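Local coordinates for chitinase A (Pteris ryukyuensis, PDB 5YLG), which probably hydrolyses O-glycosidic bonds of chitin as a family 18 glycosyl hydrolase, and carries a sugar-binding LysM domain, at residues Y5-G10 with Q43-S48. Sequence-based numbering, arbitrary orientation.
Sequences YTIKSG and QVVCVS. With EDO (1,2-ethanediol), chain G.
Strands 4-6 and 44-46 pair antiparallel as the two-stranded sheet of the LysM fold, its first and last strands joined side by side with both helices, 13-20 and 24-29, in the chain between them. Tyr5 and Val45 form the hydrogen-bonded pair: Val45 N reaches Tyr5 O at 2.9 Å in a nearly straight bond (174°), while the return bond from Tyr5 N to Val45 O is more bent (145°). Beyond the strand, Ile7 N continues the pattern to Gln43 O at 2.8 Å. Thr6 and Val44, a non-hydrogen-bonded pair, are both beta-branched, which suits the extended backbone, and both lie on the exposed face. Tyr5 and Val45 share the other face; Tyr5, Ile7 and Val47 meet Ile16 of helix 13-20, while Val45 rests on Asn31 and Ile34. With CG anti to the backbone N (chi1 174°), the Tyr5 ring runs alongside Val45 and meets Val45 CG2 at its edge, CD2 lying 4.0 Å from that methyl. Tyrosine suits the place: its ring edge packs on the valine methyl while its OH reaches Asp11 OD2 in a hydrogen bond. Val47, past the strand, sets CG1 3.8 Å from Tyr5 CB. Gln43 lays its aliphatic CB beside Ile7 CG1, and its OE1 accepts a bond from Gln40 N. Ile7 crosses Val45 at about a right angle, and its longer branch brings CD1 to 4.1 Å from Val45 CG1.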
ATOM      1  N   TYR A   5      -5.898   3.869   3.458  1.00 10.76           N
ATOM      2  CA  TYR A   5      -4.798   3.906   4.432  1.00  9.72           C
ATOM      3  C   TYR A   5      -3.865   4.981   4.025  1.00 10.30           C
ATOM      4  O   TYR A   5      -3.557   5.116   2.824  1.00 10.10           O
ATOM      5  CB  TYR A   5      -4.028   2.563   4.556  1.00 10.32           C
ATOM      6  CG  TYR A   5      -2.847   2.576   5.412  1.00 10.41           C
ATOM      7  CD1 TYR A   5      -2.945   2.602   6.810  1.00 11.67           C
ATOM      8  CD2 TYR A   5      -1.538   2.615   4.867  1.00 10.90           C
ATOM      9  CE1 TYR A   5      -1.864   2.754   7.613  1.00 13.40           C
ATOM     10  CE2 TYR A   5      -0.416   2.732   5.675  1.00 11.23           C
ATOM     11  CZ  TYR A   5      -0.619   2.813   7.082  1.00 11.05           C
ATOM     12  OH  TYR A   5       0.470   2.931   7.923  1.00 14.67           O
ATOM     13  N   THR A   6      -3.336   5.755   4.956  1.00  9.21           N
ATOM     14  CA  THR A   6      -2.385   6.841   4.650  1.00  9.56           C
ATOM     15  C   THR A   6      -0.954   6.458   5.015  1.00  9.19           C
ATOM     16  O   THR A   6      -0.645   6.020   6.127  1.00  9.91           O
ATOM     17  CB  THR A   6      -2.780   8.158   5.296  1.00 10.45           C
ATOM     18  OG1 THR A   6      -4.145   8.411   4.985  1.00 11.09           O
ATOM     19  CG2 THR A   6      -1.971   9.294   4.851  1.00 10.19           C
ATOM     20  N   ILE A   7      -0.062   6.520   4.044  1.00  8.43           N
ATOM     21  CA  ILE A   7       1.361   6.149   4.204  1.00 10.42           C
ATOM     22  C   ILE A   7       1.998   7.018   5.299  1.00  9.65           C
ATOM     23  O   ILE A   7       1.982   8.266   5.233  1.00 11.37           O
ATOM     24  CB  ILE A   7       2.116   6.329   2.894  1.00 10.25           C
ATOM     25  CG1 ILE A   7       1.626   5.368   1.830  1.00 10.90           C
ATOM     26  CG2 ILE A   7       3.647   6.130   3.148  1.00  9.75           C
ATOM     27  CD1 ILE A   7       1.598   3.905   2.187  1.00 10.52           C
ATOM     28  N   LYS A   8       2.710   6.356   6.195  1.00 12.76           N
ATOM     29  CA  LYS A   8       3.475   7.024   7.292  1.00 13.42           C
ATOM     30  C   LYS A   8       4.964   6.607   7.121  1.00 13.96           C
ATOM     31  O   LYS A   8       5.305   5.710   6.374  1.00 12.80           O
ATOM     32  CB  LYS A   8       3.015   6.527   8.636  1.00 15.99           C
ATOM     33  N   SER A   9       5.831   7.318   7.851  1.00 15.72           N
ATOM     34  CA  SER A   9       7.260   7.087   7.819  1.00 17.78           C
ATOM     35  C   SER A   9       7.643   5.633   7.951  1.00 14.40           C
ATOM     36  O   SER A   9       7.259   4.975   8.890  1.00 15.70           O
ATOM     37  CB  SER A   9       7.884   7.770   9.080  1.00 21.86           C
ATOM     38  OG  SER A   9       9.239   7.951   8.890  1.00 25.44           O
ATOM     39  N   GLY A  10       8.427   5.156   6.996  1.00 13.96           N
ATOM     40  CA  GLY A  10       8.918   3.806   7.096  1.00 15.87           C
ATOM     41  C   GLY A  10       8.018   2.731   6.540  1.00 14.02           C
ATOM     42  O   GLY A  10       8.404   1.608   6.425  1.00 14.85           O
ATOM     43  N   GLN A  43       0.678   9.824   1.220  1.00 10.99           N
ATOM     44  CA  GLN A  43       0.036   9.213   0.101  1.00 10.63           C
ATOM     45  C   GLN A  43      -1.097   8.280   0.557  1.00 11.07           C
ATOM     46  O   GLN A  43      -0.943   7.609   1.613  1.00 10.44           O
ATOM     47  CB  GLN A  43       1.129   8.375  -0.696  1.00 11.49           C
ATOM     48  CG  GLN A  43       0.661   7.707  -1.938  1.00 12.77           C
ATOM     49  CD  GLN A  43       1.818   7.127  -2.716  1.00 13.47           C
ATOM     50  OE1 GLN A  43       3.011   7.482  -2.502  1.00 15.56           O
ATOM     51  NE2 GLN A  43       1.495   6.251  -3.659  1.00 14.95           N
ATOM     52  N   VAL A  44      -2.168   8.144  -0.178  1.00  9.01           N
ATOM     53  CA  VAL A  44      -3.276   7.351   0.195  1.00 10.07           C
ATOM     54  C   VAL A  44      -3.337   6.108  -0.710  1.00 10.53           C
ATOM     55  O   VAL A  44      -3.243   6.216  -1.940  1.00 12.44           O
ATOM     56  CB  VAL A  44      -4.588   8.110   0.044  1.00 10.89           C
ATOM     57  CG1 VAL A  44      -5.771   7.255   0.284  1.00 12.34           C
ATOM     58  CG2 VAL A  44      -4.515   9.302   1.020  1.00 11.24           C
ATOM     59  N   VAL A  45      -3.452   4.942  -0.080  1.00  9.50           N
ATOM     60  CA  VAL A  45      -3.550   3.660  -0.812  1.00 10.67           C
ATOM     61  C   VAL A  45      -4.776   2.913  -0.447  1.00 11.27           C
ATOM     62  O   VAL A  45      -5.386   3.156   0.597  1.00 11.80           O
ATOM     63  CB  VAL A  45      -2.262   2.833  -0.548  1.00 10.58           C
ATOM     64  CG1 VAL A  45      -1.058   3.577  -0.971  1.00 11.49           C
ATOM     65  CG2 VAL A  45      -2.169   2.398   0.911  1.00 11.97           C
ATOM     66  N   CYS A  46      -5.184   1.981  -1.261  1.00 10.92           N
ATOM     67  CA  CYS A  46      -6.242   1.048  -0.981  1.00 12.08           C
ATOM     68  C   CYS A  46      -5.773  -0.213  -0.400  1.00 13.28           C
ATOM     69  O   CYS A  46      -4.842  -0.850  -0.929  1.00 12.61           O
ATOM     70  CB  CYS A  46      -6.941   0.736  -2.280  1.00 15.44           C
ATOM     71  SG  CYS A  46      -7.835   2.125  -3.029  1.00 22.27           S
ATOM     72  N   VAL A  47      -6.421  -0.634   0.694  1.00 14.43           N
ATOM     73  CA  VAL A  47      -6.061  -1.854   1.343  1.00 14.07           C
ATOM     74  C   VAL A  47      -7.217  -2.951   1.303  1.00 14.68           C
ATOM     75  O   VAL A  47      -7.077  -3.949   1.943  1.00 20.85           O
ATOM     76  CB  VAL A  47      -5.493  -1.638   2.753  1.00 15.70           C
ATOM     77  CG1 VAL A  47      -4.267  -0.803   2.800  1.00 17.03           C
ATOM     78  CG2 VAL A  47      -6.515  -0.952   3.685  1.00 16.86           C
ATOM     79  N   SER A  48      -8.212  -2.717   0.490  1.00 19.70           N
ATOM     80  CA  SER A  48      -9.212  -3.761   0.163  1.00 21.34           C
ATOM     81  C   SER A  48      -9.836  -3.297  -1.099  1.00 23.67           C
ATOM     82  O   SER A  48      -9.411  -2.320  -1.723  1.00 27.81           O
ATOM     83  CB  SER A  48     -10.297  -3.867   1.306  1.00 25.89           C
ATOM     84  OG  SER A  48     -11.198  -2.771   1.242  1.00 29.12           O
TER
HETATM   85  C1  EDO G 103       7.719   5.774   3.398  1.00 24.78           C
HETATM   86  O1  EDO G 103       8.488   4.524   3.595  1.00 28.49           O
HETATM   87  C2  EDO G 103       8.538   7.018   3.717  1.00 28.39           C
HETATM   88  O2  EDO G 103       9.100   6.799   4.976  1.00 26.44           O